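Side-chain contacts in nucleosome assembly protein 1, putative (Plasmodium falciparum, PDB 3FS3), which probably binds histones and acts as a histone chaperone in nucleosome assembly, as other members of the NAP family do: residues 90-93 / 94-97; 128-131 / 132-135; 165-168 / 169-172; 262-265 / 266-270. All blocks are in the same frame, centred on the assembly; numbering follows the deposited sequence.

Interaction 1: 90-93 / 94-97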
loop_
_atom_site.group_PDB
_atom_site.type_symbol
_atom_site.label_atom_id
_atom_site.label_comp_id
_atom_site.label_asym_id
_atom_site.label_seq_id
_atom_site.Cartn_x
_atom_site.Cartn_y
_atom_site.Cartn_z
ATOM N N ILE A 90 -16.273 -16.956 10.113
ATOM C CA ILE A 90 -17.224 -15.859 10.037
ATOM C C ILE A 90 -17.789 -15.764 8.625
ATOM O O ILE A 90 -18.965 -15.451 8.446
ATOM C CB ILE A 90 -16.563 -14.534 10.458
ATOM C CG1 ILE A 90 -16.009 -14.684 11.882
ATOM C CG2 ILE A 90 -17.585 -13.403 10.433
ATOM C CD1 ILE A 90 -15.306 -13.449 12.423
ATOM N N TYR A 91 -16.962 -16.055 7.624
ATOM C CA TYR A 91 -17.426 -16.008 6.240
ATOM C C TYR A 91 -18.366 -17.180 5.964
ATOM O O TYR A 91 -19.390 -17.018 5.295
ATOM C CB TYR A 91 -16.247 -16.051 5.253
ATOM C CG TYR A 91 -15.320 -14.854 5.330
ATOM C CD1 TYR A 91 -15.819 -13.577 5.596
ATOM C CD2 TYR A 91 -13.948 -14.992 5.108
ATOM C CE1 TYR A 91 -14.980 -12.468 5.638
ATOM C CE2 TYR A 91 -13.096 -13.885 5.149
ATOM C CZ TYR A 91 -13.622 -12.627 5.416
ATOM O OH TYR A 91 -12.794 -11.527 5.479
ATOM N N ASP A 92 -18.022 -18.358 6.482
ATOM C CA ASP A 92 -18.848 -19.540 6.270
ATOM C C ASP A 92 -20.214 -19.407 6.924
ATOM O O ASP A 92 -21.197 -19.963 6.425
ATOM C CB ASP A 92 -18.160 -20.798 6.807
ATOM C CG ASP A 92 -16.823 -21.053 6.150
ATOM O OD1 ASP A 92 -16.710 -20.819 4.926
ATOM O OD2 ASP A 92 -15.891 -21.497 6.854
ATOM N N LYS A 93 -20.281 -18.691 8.044
ATOM C CA LYS A 93 -21.558 -18.512 8.722
ATOM C C LYS A 93 -22.458 -17.638 7.864
ATOM O O LYS A 93 -23.651 -17.892 7.729
ATOM C CB LYS A 93 -21.361 -17.886 10.112
ATOM C CG LYS A 93 -20.913 -18.900 11.161
ATOM C CD LYS A 93 -20.873 -18.323 12.582
ATOM C CE LYS A 93 -19.762 -17.293 12.763
ATOM N NZ LYS A 93 -19.631 -16.828 14.188
ATOM N N ARG A 94 -21.875 -16.610 7.271
ATOM C CA ARG A 94 -22.631 -15.715 6.412
ATOM C C ARG A 94 -23.174 -16.501 5.216
ATOM O O ARG A 94 -24.350 -16.398 4.883
ATOM C CB ARG A 94 -21.724 -14.583 5.947
ATOM C CG ARG A 94 -22.179 -13.891 4.687
ATOM C CD ARG A 94 -20.966 -13.545 3.861
ATOM N NE ARG A 94 -20.347 -12.317 4.302
ATOM C CZ ARG A 94 -19.117 -11.937 3.979
ATOM N NH1 ARG A 94 -18.358 -12.705 3.207
ATOM N NH2 ARG A 94 -18.656 -10.772 4.417
ATOM N N ARG A 95 -22.317 -17.299 4.583
ATOM C CA ARG A 95 -22.729 -18.091 3.430
ATOM C C ARG A 95 -23.898 -18.993 3.825
ATOM O O ARG A 95 -24.935 -19.038 3.148
ATOM C CB ARG A 95 -21.562 -18.954 2.938
ATOM C CG ARG A 95 -21.842 -19.741 1.670
ATOM C CD ARG A 95 -20.947 -20.963 1.618
ATOM N NE ARG A 95 -21.326 -21.932 2.645
ATOM C CZ ARG A 95 -20.465 -22.663 3.349
ATOM N NH1 ARG A 95 -19.156 -22.542 3.145
ATOM N NH2 ARG A 95 -20.913 -23.516 4.260
ATOM N N GLU A 96 -23.707 -19.699 4.936
ATOM C CA GLU A 96 -24.694 -20.625 5.472
ATOM C C GLU A 96 -26.043 -19.946 5.677
ATOM O O GLU A 96 -27.077 -20.481 5.285
ATOM C CB GLU A 96 -24.179 -21.204 6.797
ATOM C CG GLU A 96 -25.144 -22.122 7.517
ATOM C CD GLU A 96 -25.533 -23.346 6.701
ATOM O OE1 GLU A 96 -24.628 -24.027 6.163
ATOM O OE2 GLU A 96 -26.749 -23.629 6.611
ATOM N N ALA A 97 -26.026 -18.766 6.290
ATOM C CA ALA A 97 -27.257 -18.032 6.535
ATOM C C ALA A 97 -27.858 -17.537 5.219
ATOM O O ALA A 97 -29.075 -17.502 5.066
ATOM C CB ALA A 97 -26.984 -16.852 7.464
#
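Tyr91 and Arg95 are joined by a regular i to i+4 hydrogen bond, Arg95 N to Tyr91 O at 3.0 Å, one of a run of such bonds that carries the helix through 90-93 and 94-97. Glu96 N to Asp92 O and Ala97 N to Lys93 O follow at 2.9 Å each, while the bond from Arg94 N to Ile90 O is longer and weak. On one flank of this helix the guanidinium of Arg94 lies alongside the Tyr91 ring, the two planes only 24° apart, with NH1 3.6 Å from Tyr91 CD1. Arg94 CG stands anti to the backbone N (chi1 158°), and bends at chi2 and chi3 then turn the chain back along the tyrosine. Its NH2 donates to Ile282 O, which helps to hold the guanidinium beside the ring. A second pair, Asp92 and Arg95, runs side by side on the helix surface and forms a long salt bridge, OD1 to NH1 at 3.5 Å. The stretch belongs to the long helix 49-99. Tyr91 and Arg94 pack against helix 260-289 of the same chain, whereas Ile90 meets Tyr68 of the second subunit and Lys93 NZ forms a salt bridge with Glu64 of that subunit, placing this turn at the dimer interface.

Interaction 2: 128-131 / 132-135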
loop_
_atom_site.group_PDB
_atom_site.type_symbol
_atom_site.label_atom_id
_atom_site.label_comp_id
_atom_site.label_asym_id
_atom_site.label_seq_id
_atom_site.Cartn_x
_atom_site.Cartn_y
_atom_site.Cartn_z
ATOM N N VAL A 128 -17.768 -1.650 -13.369
ATOM C CA VAL A 128 -17.624 -2.716 -14.350
ATOM C C VAL A 128 -18.846 -3.634 -14.430
ATOM O O VAL A 128 -18.817 -4.657 -15.116
ATOM C CB VAL A 128 -16.352 -3.556 -14.085
ATOM C CG1 VAL A 128 -15.121 -2.702 -14.338
ATOM C CG2 VAL A 128 -16.341 -4.081 -12.652
ATOM N N ILE A 129 -19.928 -3.253 -13.748
ATOM C CA ILE A 129 -21.156 -4.045 -13.758
ATOM C C ILE A 129 -22.208 -3.380 -14.614
ATOM O O ILE A 129 -22.646 -2.263 -14.317
ATOM C CB ILE A 129 -21.760 -4.220 -12.347
ATOM C CG1 ILE A 129 -20.774 -4.947 -11.432
ATOM C CG2 ILE A 129 -23.066 -5.014 -12.433
ATOM C CD1 ILE A 129 -21.274 -5.092 -10.008
ATOM N N GLU A 130 -22.626 -4.081 -15.666
ATOM C CA GLU A 130 -23.638 -3.559 -16.574
ATOM C C GLU A 130 -25.026 -4.108 -16.251
ATOM O O GLU A 130 -25.180 -5.105 -15.544
ATOM C CB GLU A 130 -23.287 -3.900 -18.030
ATOM C CG GLU A 130 -21.929 -3.398 -18.498
ATOM C CD GLU A 130 -21.702 -1.931 -18.166
ATOM O OE1 GLU A 130 -22.662 -1.133 -18.281
ATOM O OE2 GLU A 130 -20.560 -1.580 -17.800
ATOM N N ASP A 131 -26.035 -3.449 -16.796
ATOM C CA ASP A 131 -27.413 -3.840 -16.587
ATOM C C ASP A 131 -27.656 -5.305 -16.974
ATOM O O ASP A 131 -28.381 -6.020 -16.282
ATOM C CB ASP A 131 -28.316 -2.897 -17.386
ATOM C CG ASP A 131 -27.979 -1.430 -17.131
ATOM O OD1 ASP A 131 -26.832 -1.023 -17.422
ATOM O OD2 ASP A 131 -28.854 -0.687 -16.634
ATOM N N HIS A 132 -27.043 -5.757 -18.066
ATOM C CA HIS A 132 -27.223 -7.143 -18.483
ATOM C C HIS A 132 -26.483 -8.106 -17.560
ATOM O O HIS A 132 -26.815 -9.279 -17.493
ATOM C CB HIS A 132 -26.772 -7.352 -19.937
ATOM C CG HIS A 132 -25.497 -6.651 -20.297
ATOM N ND1 HIS A 132 -25.436 -5.296 -20.541
ATOM C CD2 HIS A 132 -24.246 -7.126 -20.501
ATOM C CE1 HIS A 132 -24.204 -4.967 -20.886
ATOM N NE2 HIS A 132 -23.461 -6.059 -20.869
ATOM N N ASP A 133 -25.484 -7.615 -16.838
ATOM C CA ASP A 133 -24.757 -8.484 -15.931
ATOM C C ASP A 133 -25.594 -8.810 -14.695
ATOM O O ASP A 133 -25.397 -9.843 -14.059
ATOM C CB ASP A 133 -23.453 -7.829 -15.472
ATOM C CG ASP A 133 -22.457 -7.647 -16.598
ATOM O OD1 ASP A 133 -22.323 -8.566 -17.440
ATOM O OD2 ASP A 133 -21.794 -6.587 -16.620
ATOM N N GLU A 134 -26.533 -7.933 -14.363
ATOM C CA GLU A 134 -27.356 -8.118 -13.171
ATOM C C GLU A 134 -28.220 -9.377 -13.129
ATOM O O GLU A 134 -28.384 -9.985 -12.067
ATOM C CB GLU A 134 -28.211 -6.863 -12.940
ATOM C CG GLU A 134 -27.360 -5.593 -12.831
ATOM C CD GLU A 134 -28.155 -4.365 -12.436
ATOM O OE1 GLU A 134 -29.153 -4.055 -13.117
ATOM O OE2 GLU A 134 -27.779 -3.703 -11.446
ATOM N N GLU A 135 -28.768 -9.784 -14.267
ATOM C CA GLU A 135 -29.601 -10.979 -14.277
ATOM C C GLU A 135 -28.757 -12.216 -14.014
ATOM O O GLU A 135 -29.275 -13.254 -13.610
ATOM C CB GLU A 135 -30.372 -11.116 -15.600
ATOM C CG GLU A 135 -29.541 -11.134 -16.864
ATOM C CD GLU A 135 -30.409 -11.021 -18.112
ATOM O OE1 GLU A 135 -31.178 -10.036 -18.216
ATOM O OE2 GLU A 135 -30.326 -11.909 -18.987
#
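Glu130 and Asp133 exchange two hydrogen bonds at the start of helix 131-137. Asp133 OD2 accepts from Glu130 N at 2.8 Å, a fairly straight bond (163° at the hydrogen) that reaches the oxygen on its anti side, and Glu130 O in turn accepts from Asp133 N at 2.8 Å. Only the first of these belongs to a capping box; the return bond runs main chain to main chain, so a true capping box is not formed. Glu134 N donates to Asp131 O at 3.3 Å and, weakly, to Glu130 O, so i to i+3 bonds accompany the weak i to i+4 bond in this turn.

A CH-pi contact adds to these bonds. Glu130 CB sits over one face of the His132 imidazole, 3.6 Å from its centroid, and its nearest ring atom is CE1. The ring reaches that position because His132 CG stands between the backbone N and the carbonyl carbon (chi1 42°), which folds it back along the preceding residues. Apolar contact is slight: Ile129 CG2 lies 4.2 Å from Asp133 CB.

Further bonds hold the polar ends: His132 NE2 to Asp235 O, Asp133 OD1 to Ser236 OG, Asp133 OD2 also to Phe237 N, and a salt bridge from Glu134 to Arg120. With two backbone N-H groups on OD2 and a hydroxyl on OD1, the buried Asp133 carboxylate is well satisfied, which probably stabilises its negative charge while tying the helix start to 235-237.

Interaction 3: 165-168 / 169-172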
loop_
_atom_site.group_PDB
_atom_site.type_symbol
_atom_site.label_atom_id
_atom_site.label_comp_id
_atom_site.label_asym_id
_atom_site.label_seq_id
_atom_site.Cartn_x
_atom_site.Cartn_y
_atom_site.Cartn_z
ATOM N N ALA A 165 -25.377 -20.389 -8.180
ATOM C CA ALA A 165 -26.408 -21.404 -8.063
ATOM C C ALA A 165 -26.682 -21.847 -9.494
ATOM O O ALA A 165 -26.277 -21.177 -10.445
ATOM C CB ALA A 165 -27.668 -20.808 -7.446
ATOM N N THR A 166 -27.344 -22.986 -9.645
ATOM C CA THR A 166 -27.702 -23.490 -10.958
ATOM C C THR A 166 -28.356 -22.302 -11.632
ATOM O O THR A 166 -29.182 -21.620 -11.023
ATOM C CB THR A 166 -28.719 -24.624 -10.842
ATOM O OG1 THR A 166 -28.137 -25.693 -10.087
ATOM C CG2 THR A 166 -29.131 -25.121 -12.227
ATOM N N ASN A 167 -27.988 -22.050 -12.882
ATOM C CA ASN A 167 -28.509 -20.895 -13.582
ATOM C C ASN A 167 -28.593 -21.160 -15.086
ATOM O O ASN A 167 -27.930 -22.047 -15.602
ATOM C CB ASN A 167 -27.601 -19.699 -13.282
ATOM C CG ASN A 167 -26.257 -19.821 -13.957
ATOM O OD1 ASN A 167 -26.146 -19.605 -15.160
ATOM N ND2 ASN A 167 -25.228 -20.193 -13.192
ATOM N N PRO A 168 -29.415 -20.382 -15.804
ATOM C CA PRO A 168 -29.596 -20.540 -17.251
ATOM C C PRO A 168 -28.546 -19.886 -18.142
ATOM O O PRO A 168 -28.684 -19.875 -19.368
ATOM C CB PRO A 168 -30.993 -19.961 -17.474
ATOM C CG PRO A 168 -31.013 -18.812 -16.496
ATOM C CD PRO A 168 -30.371 -19.402 -15.252
ATOM N N PHE A 169 -27.485 -19.362 -17.539
ATOM C CA PHE A 169 -26.448 -18.680 -18.307
ATOM C C PHE A 169 -25.212 -19.525 -18.586
ATOM O O PHE A 169 -24.717 -19.550 -19.712
ATOM C CB PHE A 169 -26.070 -17.390 -17.587
ATOM C CG PHE A 169 -27.206 -16.428 -17.480
ATOM C CD1 PHE A 169 -27.589 -15.661 -18.583
ATOM C CD2 PHE A 169 -27.930 -16.323 -16.302
ATOM C CE1 PHE A 169 -28.688 -14.801 -18.514
ATOM C CE2 PHE A 169 -29.032 -15.465 -16.219
ATOM C CZ PHE A 169 -29.411 -14.702 -17.333
ATOM N N PHE A 170 -24.703 -20.204 -17.563
ATOM C CA PHE A 170 -23.546 -21.068 -17.738
ATOM C C PHE A 170 -23.643 -22.224 -16.761
ATOM O O PHE A 170 -24.340 -22.127 -15.754
ATOM C CB PHE A 170 -22.232 -20.289 -17.556
ATOM C CG PHE A 170 -22.132 -19.529 -16.265
ATOM C CD1 PHE A 170 -21.999 -20.199 -15.053
ATOM C CD2 PHE A 170 -22.126 -18.131 -16.270
ATOM C CE1 PHE A 170 -21.856 -19.488 -13.863
ATOM C CE2 PHE A 170 -21.985 -17.410 -15.084
ATOM C CZ PHE A 170 -21.848 -18.094 -13.879
ATOM N N SER A 171 -22.958 -23.320 -17.067
ATOM C CA SER A 171 -23.010 -24.510 -16.220
ATOM C C SER A 171 -22.061 -24.498 -15.023
ATOM O O SER A 171 -22.301 -25.194 -14.043
ATOM C CB SER A 171 -22.732 -25.758 -17.067
ATOM O OG SER A 171 -21.469 -25.661 -17.710
ATOM N N ASN A 172 -20.990 -23.716 -15.109
ATOM C CA ASN A 172 -19.995 -23.636 -14.035
ATOM C C ASN A 172 -20.658 -23.371 -12.695
ATOM O O ASN A 172 -21.464 -22.445 -12.565
ATOM C CB ASN A 172 -18.992 -22.507 -14.300
ATOM C CG ASN A 172 -18.457 -22.518 -15.710
ATOM O OD1 ASN A 172 -19.157 -22.148 -16.653
ATOM N ND2 ASN A 172 -17.212 -22.951 -15.869
HETATM O O HOH W 1 -23.992 -22.974 -11.683
HETATM O O HOH W 2 -25.515 -23.455 -13.806
#
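Asn167 reaches across a tight turn to Phe169 and Phe170, and its side chain organises the loop between strands 158-164 and 174-181. From CB, the chi1 of 71° puts CG between the backbone N and the carbonyl carbon, turning the amide inward over the following residues. CG lies 3.5 Å from Phe170 O. At the tip the two branches part. OD1 takes two backbone donors: Phe169 N at 2.7 Å, in the plane of the side-chain carbonyl, and Phe170 N at 2.9 Å, a straighter bond (166° at the hydrogen) tilted slightly from that plane. ND2 turns back and donates to Ala165 O at 3.1 Å, a partner lying in the amide plane. The same nitrogen is 3.5 Å from Phe170 CE1, with the amide and the ring nearly perpendicular at 81°. Three bonds to main-chain atoms thus fix the rotation of the amide, so that a buried polar group is satisfied by the backbone it shapes.

Water 2 accepts from Asn167 N and lies 2.6 Å from Phe170 O, adding a solvent link across the mouth of the turn. The Pro168 ring runs alongside the Phe169 side chain, CG 3.9 Å from Phe169 CE2. Phe169 and Phe170 both pack on helix 131-137, and Phe170 meets Phe164 edge-to-face.

Asn167 OD1 accepting from Phe169 N, two residues on, makes an Asx turn, and the same oxygen also takes Phe170 N; here the turn shapes the connection between adjacent antiparallel strands of the NAP domain.

Interaction 4: 262-265 / 266-270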
loop_
_atom_site.group_PDB
_atom_site.type_symbol
_atom_site.label_atom_id
_atom_site.label_comp_id
_atom_site.label_asym_id
_atom_site.label_seq_id
_atom_site.Cartn_x
_atom_site.Cartn_y
_atom_site.Cartn_z
ATOM N N GLN A 262 -2.181 -0.149 -23.704
ATOM C CA GLN A 262 -3.448 -0.858 -23.740
ATOM C C GLN A 262 -3.436 -1.979 -22.702
ATOM O O GLN A 262 -4.326 -2.055 -21.858
ATOM C CB GLN A 262 -3.688 -1.429 -25.139
ATOM C CG GLN A 262 -4.008 -0.366 -26.187
ATOM C CD GLN A 262 -3.596 -0.773 -27.600
ATOM O OE1 GLN A 262 -3.869 -1.889 -28.047
ATOM N NE2 GLN A 262 -2.942 0.143 -28.311
ATOM N N LEU A 263 -2.415 -2.833 -22.756
ATOM C CA LEU A 263 -2.303 -3.942 -21.816
ATOM C C LEU A 263 -2.159 -3.479 -20.375
ATOM O O LEU A 263 -2.763 -4.055 -19.467
ATOM C CB LEU A 263 -1.121 -4.846 -22.172
ATOM C CG LEU A 263 -1.472 -6.199 -22.805
ATOM C CD1 LEU A 263 -0.232 -7.089 -22.817
ATOM C CD2 LEU A 263 -2.592 -6.875 -22.010
ATOM N N GLU A 264 -1.351 -2.448 -20.157
ATOM C CA GLU A 264 -1.163 -1.937 -18.805
ATOM C C GLU A 264 -2.498 -1.492 -18.224
ATOM O O GLU A 264 -2.881 -1.918 -17.141
ATOM C CB GLU A 264 -0.172 -0.770 -18.800
ATOM C CG GLU A 264 -0.138 -0.000 -17.487
ATOM C CD GLU A 264 1.175 0.731 -17.259
ATOM O OE1 GLU A 264 1.849 1.088 -18.246
ATOM O OE2 GLU A 264 1.528 0.961 -16.085
ATOM N N MET A 265 -3.207 -0.646 -18.964
ATOM C CA MET A 265 -4.505 -0.131 -18.532
ATOM C C MET A 265 -5.480 -1.251 -18.161
ATOM O O MET A 265 -6.125 -1.194 -17.110
ATOM C CB MET A 265 -5.101 0.761 -19.635
ATOM C CG MET A 265 -6.489 1.324 -19.341
ATOM S SD MET A 265 -7.809 0.144 -19.710
ATOM C CE MET A 265 -9.227 1.188 -19.673
ATOM N N ILE A 266 -5.581 -2.268 -19.012
ATOM C CA ILE A 266 -6.486 -3.381 -18.751
ATOM C C ILE A 266 -6.096 -4.163 -17.498
ATOM O O ILE A 266 -6.931 -4.383 -16.614
ATOM C CB ILE A 266 -6.559 -4.336 -19.965
ATOM C CG1 ILE A 266 -7.221 -3.602 -21.137
ATOM C CG2 ILE A 266 -7.350 -5.596 -19.605
ATOM C CD1 ILE A 266 -7.412 -4.440 -22.374
ATOM N N ILE A 267 -4.836 -4.577 -17.422
ATOM C CA ILE A 267 -4.347 -5.320 -16.265
ATOM C C ILE A 267 -4.526 -4.510 -14.981
ATOM O O ILE A 267 -4.934 -5.054 -13.953
ATOM C CB ILE A 267 -2.844 -5.696 -16.422
ATOM C CG1 ILE A 267 -2.696 -6.946 -17.298
ATOM C CG2 ILE A 267 -2.224 -5.980 -15.059
ATOM C CD1 ILE A 267 -3.258 -6.814 -18.692
ATOM N N GLU A 268 -4.222 -3.214 -15.046
ATOM C CA GLU A 268 -4.344 -2.334 -13.886
ATOM C C GLU A 268 -5.764 -2.273 -13.342
ATOM O O GLU A 268 -5.984 -2.439 -12.144
ATOM C CB GLU A 268 -3.897 -0.909 -14.233
ATOM C CG GLU A 268 -2.440 -0.586 -13.921
ATOM C CD GLU A 268 -2.091 0.864 -14.243
ATOM O OE1 GLU A 268 -2.742 1.773 -13.684
ATOM O OE2 GLU A 268 -1.168 1.100 -15.052
ATOM N N GLY A 269 -6.721 -2.018 -14.229
ATOM C CA GLY A 269 -8.110 -1.922 -13.816
ATOM C C GLY A 269 -8.658 -3.218 -13.259
ATOM O O GLY A 269 -9.469 -3.219 -12.330
ATOM N N ASP A 270 -8.205 -4.326 -13.834
ATOM C CA ASP A 270 -8.636 -5.652 -13.426
ATOM C C ASP A 270 -8.125 -5.976 -12.032
ATOM O O ASP A 270 -8.856 -6.514 -11.199
ATOM C CB ASP A 270 -8.118 -6.684 -14.431
ATOM C CG ASP A 270 -8.536 -8.090 -14.092
ATOM O OD1 ASP A 270 -7.978 -8.653 -13.131
ATOM O OD2 ASP A 270 -9.425 -8.629 -14.787
#
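Leu263 and Ile267 lie one turn apart on helix 260-289, joined by a straight backbone bond from Ile267 N to Leu263 O (3.0 Å, 171° at the hydrogen), with Ile266 N to Gln262 O, Glu268 N to Glu264 O and Gly269 N to Met265 O continuing the same i to i+4 pattern. Their side chains meet at the methyls: Leu263 CD2 and Ile267 CD1 approach to 3.4 Å, tighter than an ordinary van der Waals contact. The isoleucine chain gets there through its chi2 of 59°, which bends CD1 back toward the preceding turn. Met265 SD rests 4.1 Å from Ile266 CG1, a looser apolar contact between successive residues. Ile266 and Ile267 also touch His244, and Asp270 ties this part of the helix to the sheet through a salt bridge to Lys177 and a hydrogen bond to Tyr179 OH. On another flank Glu264 and Glu268 run side by side, their carboxylate planes 71° apart. The modelled approach of their ends is too close to be reliable in detail. Even so, two acidic side chains set one turn apart make this exposed flank acidic, and only if the doubtful approach were real might one of them bind a proton more readily; Leu263 and Ile267 meet on a different flank.

Along the chain the four contacts follow in series, from the long helix 49-99 (interaction 1) through the start of helix 131-137 (interaction 2) and the loop between strands 158-164 and 174-181 (interaction 3) to helix 260-289 (interaction 4). Interactions 2 and 3 touch, Glu135 OE2 lying 3.4 Å from Phe169 CE1, with centres about 16 Å apart; helix 131-137 and the strand connection thus pack as one region. Interactions 1 and 4 lie on opposite sides of the chain's centre, their centres about 33 Å apart, yet helix 260-289 links them, since its later residues meet Tyr91 and Arg94. Of the four, interaction 1 alone touches the second subunit, so dimer contacts and the globular part are joined through these helices.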